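Local coordinates for protein WZI (Escherichia coli, PDB 2YNK) that probably binds capsular polysaccharide at the cell surface as an outer-membrane beta-barrel lectin involved in group 1 capsule assembly, at residues A[339-350]-A[394-402]. Sequence-based numbering, arbitrary orientation.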
ATOM      1  N   THR A 339       6.147 -20.581  14.447  1.00 66.33           N
ATOM      2  CA  THR A 339       6.797 -19.269  14.456  1.00 64.10           C
ATOM      3  C   THR A 339       8.262 -19.374  14.055  1.00 61.73           C
ATOM      4  O   THR A 339       8.784 -20.464  13.823  1.00 61.55           O
ATOM      5  CB  THR A 339       6.705 -18.577  15.835  1.00 65.05           C
ATOM      6  OG1 THR A 339       7.743 -19.062  16.693  1.00 69.15           O
ATOM      7  CG2 THR A 339       5.352 -18.825  16.486  1.00 65.42           C
ATOM      8  N   ASN A 340       8.906 -18.218  13.969  1.00 60.31           N
ATOM      9  CA  ASN A 340      10.330 -18.102  13.657  1.00 61.16           C
ATOM     10  C   ASN A 340      10.708 -18.536  12.238  1.00 60.39           C
ATOM     11  O   ASN A 340      11.855 -18.897  11.981  1.00 64.61           O
ATOM     12  CB  ASN A 340      11.179 -18.846  14.712  1.00 62.94           C
ATOM     13  CG  ASN A 340      12.337 -18.011  15.239  1.00 62.70           C
ATOM     14  OD1 ASN A 340      12.313 -16.779  15.195  1.00 60.27           O
ATOM     15  ND2 ASN A 340      13.350 -18.685  15.766  1.00 64.72           N
ATOM     16  N   TYR A 341       9.749 -18.472  11.316  1.00 59.70           N
ATOM     17  CA  TYR A 341       9.998 -18.780   9.899  1.00 58.54           C
ATOM     18  C   TYR A 341       9.441 -17.723   8.928  1.00 56.36           C
ATOM     19  O   TYR A 341       9.979 -17.541   7.837  1.00 54.06           O
ATOM     20  CB  TYR A 341       9.429 -20.155   9.555  1.00 59.69           C
ATOM     21  CG  TYR A 341       9.845 -20.685   8.200  1.00 59.74           C
ATOM     22  CD1 TYR A 341      11.149 -21.110   7.968  1.00 58.26           C
ATOM     23  CD2 TYR A 341       8.927 -20.765   7.147  1.00 59.59           C
ATOM     24  CE1 TYR A 341      11.534 -21.595   6.732  1.00 57.97           C
ATOM     25  CE2 TYR A 341       9.301 -21.258   5.906  1.00 58.83           C
ATOM     26  CZ  TYR A 341      10.606 -21.674   5.706  1.00 59.08           C
ATOM     27  OH  TYR A 341      10.981 -22.163   4.476  1.00 59.03           O
ATOM     28  N   SER A 342       8.374 -17.027   9.306  1.00 57.09           N
ATOM     29  CA  SER A 342       7.821 -15.991   8.426  1.00 55.38           C
ATOM     30  C   SER A 342       8.771 -14.800   8.340  1.00 55.00           C
ATOM     31  O   SER A 342       9.277 -14.317   9.354  1.00 58.78           O
ATOM     32  CB  SER A 342       6.433 -15.549   8.882  1.00 52.97           C
ATOM     33  OG  SER A 342       5.462 -16.515   8.526  1.00 52.90           O
ATOM     34  N   TYR A 343       9.024 -14.353   7.113  1.00 53.95           N
ATOM     35  CA  TYR A 343       9.911 -13.225   6.849  1.00 53.24           C
ATOM     36  C   TYR A 343      11.351 -13.449   7.352  1.00 50.83           C
ATOM     37  O   TYR A 343      12.112 -12.508   7.539  1.00 48.37           O
ATOM     38  CB  TYR A 343       9.308 -11.931   7.414  1.00 54.74           C
ATOM     39  CG  TYR A 343       7.936 -11.553   6.871  1.00 54.99           C
ATOM     40  CD1 TYR A 343       7.516 -11.939   5.598  1.00 55.43           C
ATOM     41  CD2 TYR A 343       7.076 -10.764   7.624  1.00 55.96           C
ATOM     42  CE1 TYR A 343       6.276 -11.563   5.110  1.00 57.00           C
ATOM     43  CE2 TYR A 343       5.834 -10.383   7.144  1.00 56.26           C
ATOM     44  CZ  TYR A 343       5.437 -10.782   5.887  1.00 57.25           C
ATOM     45  OH  TYR A 343       4.200 -10.395   5.408  1.00 56.75           O
ATOM     46  N   THR A 344      11.703 -14.718   7.506  1.00 51.63           N
ATOM     47  CA  THR A 344      13.030 -15.179   7.907  1.00 50.75           C
ATOM     48  C   THR A 344      13.699 -15.752   6.679  1.00 50.03           C
ATOM     49  O   THR A 344      13.015 -16.208   5.764  1.00 50.79           O
ATOM     50  CB  THR A 344      12.889 -16.318   8.936  1.00 51.13           C
ATOM     51  OG1 THR A 344      12.642 -15.752  10.223  1.00 52.67           O
ATOM     52  CG2 THR A 344      14.110 -17.220   8.983  1.00 51.56           C
ATOM     53  N   HIS A 345      15.026 -15.723   6.645  1.00 48.77           N
ATOM     54  CA  HIS A 345      15.770 -16.529   5.685  1.00 49.31           C
ATOM     55  C   HIS A 345      17.157 -16.898   6.187  1.00 52.88           C
ATOM     56  O   HIS A 345      17.715 -16.218   7.050  1.00 53.21           O
ATOM     57  CB  HIS A 345      15.837 -15.843   4.331  1.00 45.77           C
ATOM     58  CG  HIS A 345      16.125 -16.787   3.206  1.00 44.83           C
ATOM     59  ND1 HIS A 345      17.259 -16.739   2.500  1.00 44.38           N
ATOM     60  CD2 HIS A 345      15.393 -17.856   2.707  1.00 45.49           C
ATOM     61  CE1 HIS A 345      17.259 -17.719   1.581  1.00 45.72           C
ATOM     62  NE2 HIS A 345      16.114 -18.404   1.705  1.00 45.94           N
ATOM     63  N   HIS A 346      17.723 -17.975   5.638  1.00 55.33           N
ATOM     64  CA  HIS A 346      19.005 -18.517   6.110  1.00 58.83           C
ATOM     65  C   HIS A 346      20.193 -18.009   5.333  1.00 59.31           C
ATOM     66  O   HIS A 346      21.317 -18.041   5.843  1.00 60.33           O
ATOM     67  CB  HIS A 346      18.981 -20.049   6.123  1.00 61.76           C
ATOM     68  CG  HIS A 346      18.719 -20.676   4.766  1.00 64.11           C
ATOM     69  ND1 HIS A 346      17.550 -20.527   4.107  1.00 63.47           N
ATOM     70  CD2 HIS A 346      19.520 -21.480   3.961  1.00 65.41           C
ATOM     71  CE1 HIS A 346      17.603 -21.191   2.941  1.00 62.78           C
ATOM     72  NE2 HIS A 346      18.806 -21.777   2.851  1.00 64.87           N
ATOM     73  N   ILE A 347      19.970 -17.563   4.094  1.00 58.01           N
ATOM     74  CA  ILE A 347      20.995 -16.822   3.339  1.00 57.14           C
ATOM     75  C   ILE A 347      20.810 -15.334   3.612  1.00 55.57           C
ATOM     76  O   ILE A 347      21.682 -14.680   4.172  1.00 58.37           O
ATOM     77  CB  ILE A 347      20.933 -17.099   1.816  1.00 56.12           C
ATOM     78  CG1 ILE A 347      21.268 -18.562   1.507  1.00 57.83           C
ATOM     79  CG2 ILE A 347      21.890 -16.195   1.058  1.00 55.27           C
ATOM     80  CD1 ILE A 347      22.510 -19.085   2.212  1.00 60.13           C
ATOM     81  N   TYR A 348      19.657 -14.809   3.225  1.00 53.28           N
ATOM     82  CA  TYR A 348      19.311 -13.423   3.503  1.00 52.15           C
ATOM     83  C   TYR A 348      18.882 -13.339   4.964  1.00 52.51           C
ATOM     84  O   TYR A 348      17.709 -13.464   5.296  1.00 53.24           O
ATOM     85  CB  TYR A 348      18.242 -12.931   2.502  1.00 48.39           C
ATOM     86  CG  TYR A 348      18.771 -12.961   1.081  1.00 45.82           C
ATOM     87  CD1 TYR A 348      19.504 -11.905   0.575  1.00 44.75           C
ATOM     88  CD2 TYR A 348      18.592 -14.076   0.271  1.00 45.81           C
ATOM     89  CE1 TYR A 348      20.016 -11.932  -0.712  1.00 44.25           C
ATOM     90  CE2 TYR A 348      19.096 -14.115  -1.021  1.00 44.94           C
ATOM     91  CZ  TYR A 348      19.808 -13.036  -1.506  1.00 44.12           C
ATOM     92  OH  TYR A 348      20.330 -13.060  -2.780  1.00 43.71           O
ATOM     93  N   LYS A 349      19.866 -13.135   5.833  1.00 54.01           N
ATOM     94  CA  LYS A 349      19.698 -13.363   7.273  1.00 53.82           C
ATOM     95  C   LYS A 349      19.010 -12.224   7.990  1.00 51.26           C
ATOM     96  O   LYS A 349      18.454 -12.424   9.063  1.00 49.72           O
ATOM     97  CB  LYS A 349      21.053 -13.649   7.933  1.00 56.08           C
ATOM     98  CG  LYS A 349      21.665 -14.989   7.543  1.00 57.02           C
ATOM     99  CD  LYS A 349      22.968 -15.209   8.290  1.00 59.15           C
ATOM    100  CE  LYS A 349      23.612 -16.545   7.966  1.00 60.50           C
ATOM    101  NZ  LYS A 349      24.536 -16.926   9.073  1.00 64.28           N
ATOM    102  N   ASP A 350      19.051 -11.030   7.402  1.00 51.76           N
ATOM    103  CA  ASP A 350      18.297  -9.881   7.921  1.00 51.73           C
ATOM    104  C   ASP A 350      16.792 -10.070   7.666  1.00 51.86           C
ATOM    105  O   ASP A 350      15.985  -9.236   8.072  1.00 53.56           O
ATOM    106  CB  ASP A 350      18.743  -8.578   7.247  1.00 52.20           C
ATOM    107  CG  ASP A 350      20.048  -8.000   7.795  1.00 54.09           C
ATOM    108  OD1 ASP A 350      20.722  -8.605   8.664  1.00 53.05           O
ATOM    109  OD2 ASP A 350      20.391  -6.887   7.317  1.00 57.49           O
ATOM    110  N   ASN A 394       5.631 -10.110  17.190  1.00 54.90           N
ATOM    111  CA  ASN A 394       6.990 -10.612  17.449  1.00 54.73           C
ATOM    112  C   ASN A 394       7.152 -11.502  18.705  1.00 55.83           C
ATOM    113  O   ASN A 394       7.997 -11.242  19.568  1.00 55.56           O
ATOM    114  CB  ASN A 394       7.988  -9.443  17.458  1.00 53.74           C
ATOM    115  CG  ASN A 394       9.431  -9.898  17.259  1.00 53.74           C
ATOM    116  OD1 ASN A 394       9.711 -11.098  17.176  1.00 54.64           O
ATOM    117  ND2 ASN A 394      10.356  -8.942  17.193  1.00 51.50           N
ATOM    118  N   PRO A 395       6.366 -12.584  18.788  1.00 56.28           N
ATOM    119  CA  PRO A 395       6.397 -13.452  19.966  1.00 57.49           C
ATOM    120  C   PRO A 395       7.780 -14.053  20.275  1.00 59.08           C
ATOM    121  O   PRO A 395       8.044 -14.398  21.424  1.00 59.54           O
ATOM    122  CB  PRO A 395       5.394 -14.554  19.612  1.00 57.08           C
ATOM    123  CG  PRO A 395       5.379 -14.586  18.129  1.00 56.11           C
ATOM    124  CD  PRO A 395       5.547 -13.158  17.708  1.00 55.47           C
ATOM    125  N   GLU A 396       8.637 -14.168  19.260  1.00 60.60           N
ATOM    126  CA  GLU A 396       9.999 -14.698  19.413  1.00 62.02           C
ATOM    127  C   GLU A 396      11.070 -13.619  19.611  1.00 59.79           C
ATOM    128  O   GLU A 396      12.260 -13.918  19.530  1.00 62.87           O
ATOM    129  CB  GLU A 396      10.367 -15.555  18.190  1.00 64.10           C
ATOM    130  CG  GLU A 396       9.478 -16.774  17.981  1.00 66.38           C
ATOM    131  CD  GLU A 396       9.470 -17.701  19.184  1.00 69.67           C
ATOM    132  OE1 GLU A 396      10.543 -17.900  19.800  1.00 70.86           O
ATOM    133  OE2 GLU A 396       8.383 -18.220  19.525  1.00 72.32           O
ATOM    134  N   ASN A 397      10.654 -12.383  19.876  1.00 56.36           N
ATOM    135  CA  ASN A 397      11.574 -11.251  20.071  1.00 54.92           C
ATOM    136  C   ASN A 397      12.725 -11.210  19.069  1.00 54.39           C
ATOM    137  O   ASN A 397      13.878 -11.023  19.441  1.00 55.67           O
ATOM    138  CB  ASN A 397      12.104 -11.222  21.504  1.00 54.94           C
ATOM    139  CG  ASN A 397      11.017 -10.944  22.519  1.00 54.82           C
ATOM    140  OD1 ASN A 397      10.847  -9.819  22.973  1.00 54.26           O
ATOM    141  ND2 ASN A 397      10.265 -11.969  22.872  1.00 56.21           N
ATOM    142  N   GLN A 398      12.381 -11.371  17.796  1.00 53.63           N
ATOM    143  CA  GLN A 398      13.345 -11.392  16.702  1.00 53.71           C
ATOM    144  C   GLN A 398      13.957 -10.014  16.491  1.00 53.23           C
ATOM    145  O   GLN A 398      13.239  -9.036  16.271  1.00 51.59           O
ATOM    146  CB  GLN A 398      12.671 -11.829  15.387  1.00 54.19           C
ATOM    147  CG  GLN A 398      11.889 -13.136  15.454  1.00 56.06           C
ATOM    148  CD  GLN A 398      11.146 -13.471  14.175  1.00 57.66           C
ATOM    149  OE1 GLN A 398      10.560 -12.598  13.514  1.00 62.61           O
ATOM    150  NE2 GLN A 398      11.149 -14.746  13.823  1.00 58.54           N
ATOM    151  N   SER A 399      15.287  -9.948  16.541  1.00 53.46           N
ATOM    152  CA  SER A 399      16.019  -8.719  16.236  1.00 51.50           C
ATOM    153  C   SER A 399      15.792  -8.193  14.797  1.00 49.85           C
ATOM    154  O   SER A 399      15.869  -6.989  14.561  1.00 50.83           O
ATOM    155  CB  SER A 399      17.501  -8.955  16.443  1.00 52.30           C
ATOM    156  OG  SER A 399      17.955  -9.985  15.573  1.00 54.49           O
ATOM    157  N   ILE A 400      15.510  -9.068  13.838  1.00 46.58           N
ATOM    158  CA  ILE A 400      15.444  -8.622  12.448  1.00 45.65           C
ATOM    159  C   ILE A 400      14.295  -7.614  12.172  1.00 46.28           C
ATOM    160  O   ILE A 400      14.301  -6.912  11.157  1.00 42.04           O
ATOM    161  CB  ILE A 400      15.394  -9.815  11.463  1.00 45.00           C
ATOM    162  CG1 ILE A 400      14.039 -10.561  11.519  1.00 44.17           C
ATOM    163  CG2 ILE A 400      16.557 -10.756  11.741  1.00 44.25           C
ATOM    164  CD1 ILE A 400      13.862 -11.595  10.420  1.00 41.41           C
ATOM    165  N   ASN A 401      13.344  -7.540  13.106  1.00 47.61           N
ATOM    166  CA  ASN A 401      12.212  -6.639  13.034  1.00 46.21           C
ATOM    167  C   ASN A 401      12.338  -5.476  14.017  1.00 47.08           C
ATOM    168  O   ASN A 401      11.932  -5.587  15.168  1.00 45.92           O
ATOM    169  CB  ASN A 401      10.931  -7.433  13.320  1.00 46.94           C
ATOM    170  CG  ASN A 401       9.672  -6.573  13.279  1.00 46.53           C
ATOM    171  OD1 ASN A 401       9.726  -5.368  13.011  1.00 44.61           O
ATOM    172  ND2 ASN A 401       8.527  -7.197  13.549  1.00 45.26           N
ATOM    173  N   LYS A 402      12.861  -4.352  13.536  1.00 48.27           N
ATOM    174  CA  LYS A 402      12.939  -3.118  14.321  1.00 50.16           C
ATOM    175  C   LYS A 402      11.601  -2.359  14.462  1.00 49.90           C
ATOM    176  O   LYS A 402      11.487  -1.462  15.295  1.00 52.84           O
ATOM    177  CB  LYS A 402      14.007  -2.183  13.725  1.00 53.11           C
ATOM    178  CG  LYS A 402      15.442  -2.656  13.954  1.00 56.73           C
ATOM    179  CD  LYS A 402      16.478  -1.872  13.147  1.00 60.76           C
ATOM    180  CE  LYS A 402      16.385  -0.345  13.313  1.00 64.02           C
ATOM    181  NZ  LYS A 402      15.495   0.349  12.319  1.00 64.95           N
TER
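Ile-400 can be traced atom by atom against the 339-350 loop, and its CB, CG2 and CD1 each have a backbone oxygen of that loop as nearest partner. CB lies 3.5 Å from Asp-350 O. The branch methyl CG2 turns to Lys-349 O at 3.7 Å, while a chi1 of 71° places CG1 so that the anti step beyond it carries CD1 towards Tyr-343. CD1 ends 3.5 Å from Tyr-343 O, so one aliphatic side chain reaches from the 349-350 backbone to that carbonyl by van der Waals contact.

Polar contacts take over further along. Gln-398 reaches out with an extended chain and donates from NE2 to Asn-340 OD1 at 2.7 Å. The N-H points almost straight at the acceptor (170°), the donor lies in the carbonyl plane on a lone pair, and OD1 lies in the Gln-398 amide plane, an alignment that orients both amides despite their 33° twist. Behind it, Asn-394 receives Gln-398 N on OD1 and donates ND2 to Gln-398 O, bracing the glutamine backbone beside the type I turn 394-397. On the exposed side, Glu-396 crosses Thr-339 at about a right angle and accepts only a weak hydrogen bond on OE2 from Thr-339 OG1, 3.0 Å away.

The contact joins two loops of the barrel, one following strand 322-331 and the other linking neighbouring strands 383-393 and 408-422. Tyr-353 of the short strand 353-354 touches Ile-400 and Tyr-343, whose hydroxyl is bonded to Leu-160 O, while strand 306-317 packs on Tyr-343 through Met-307.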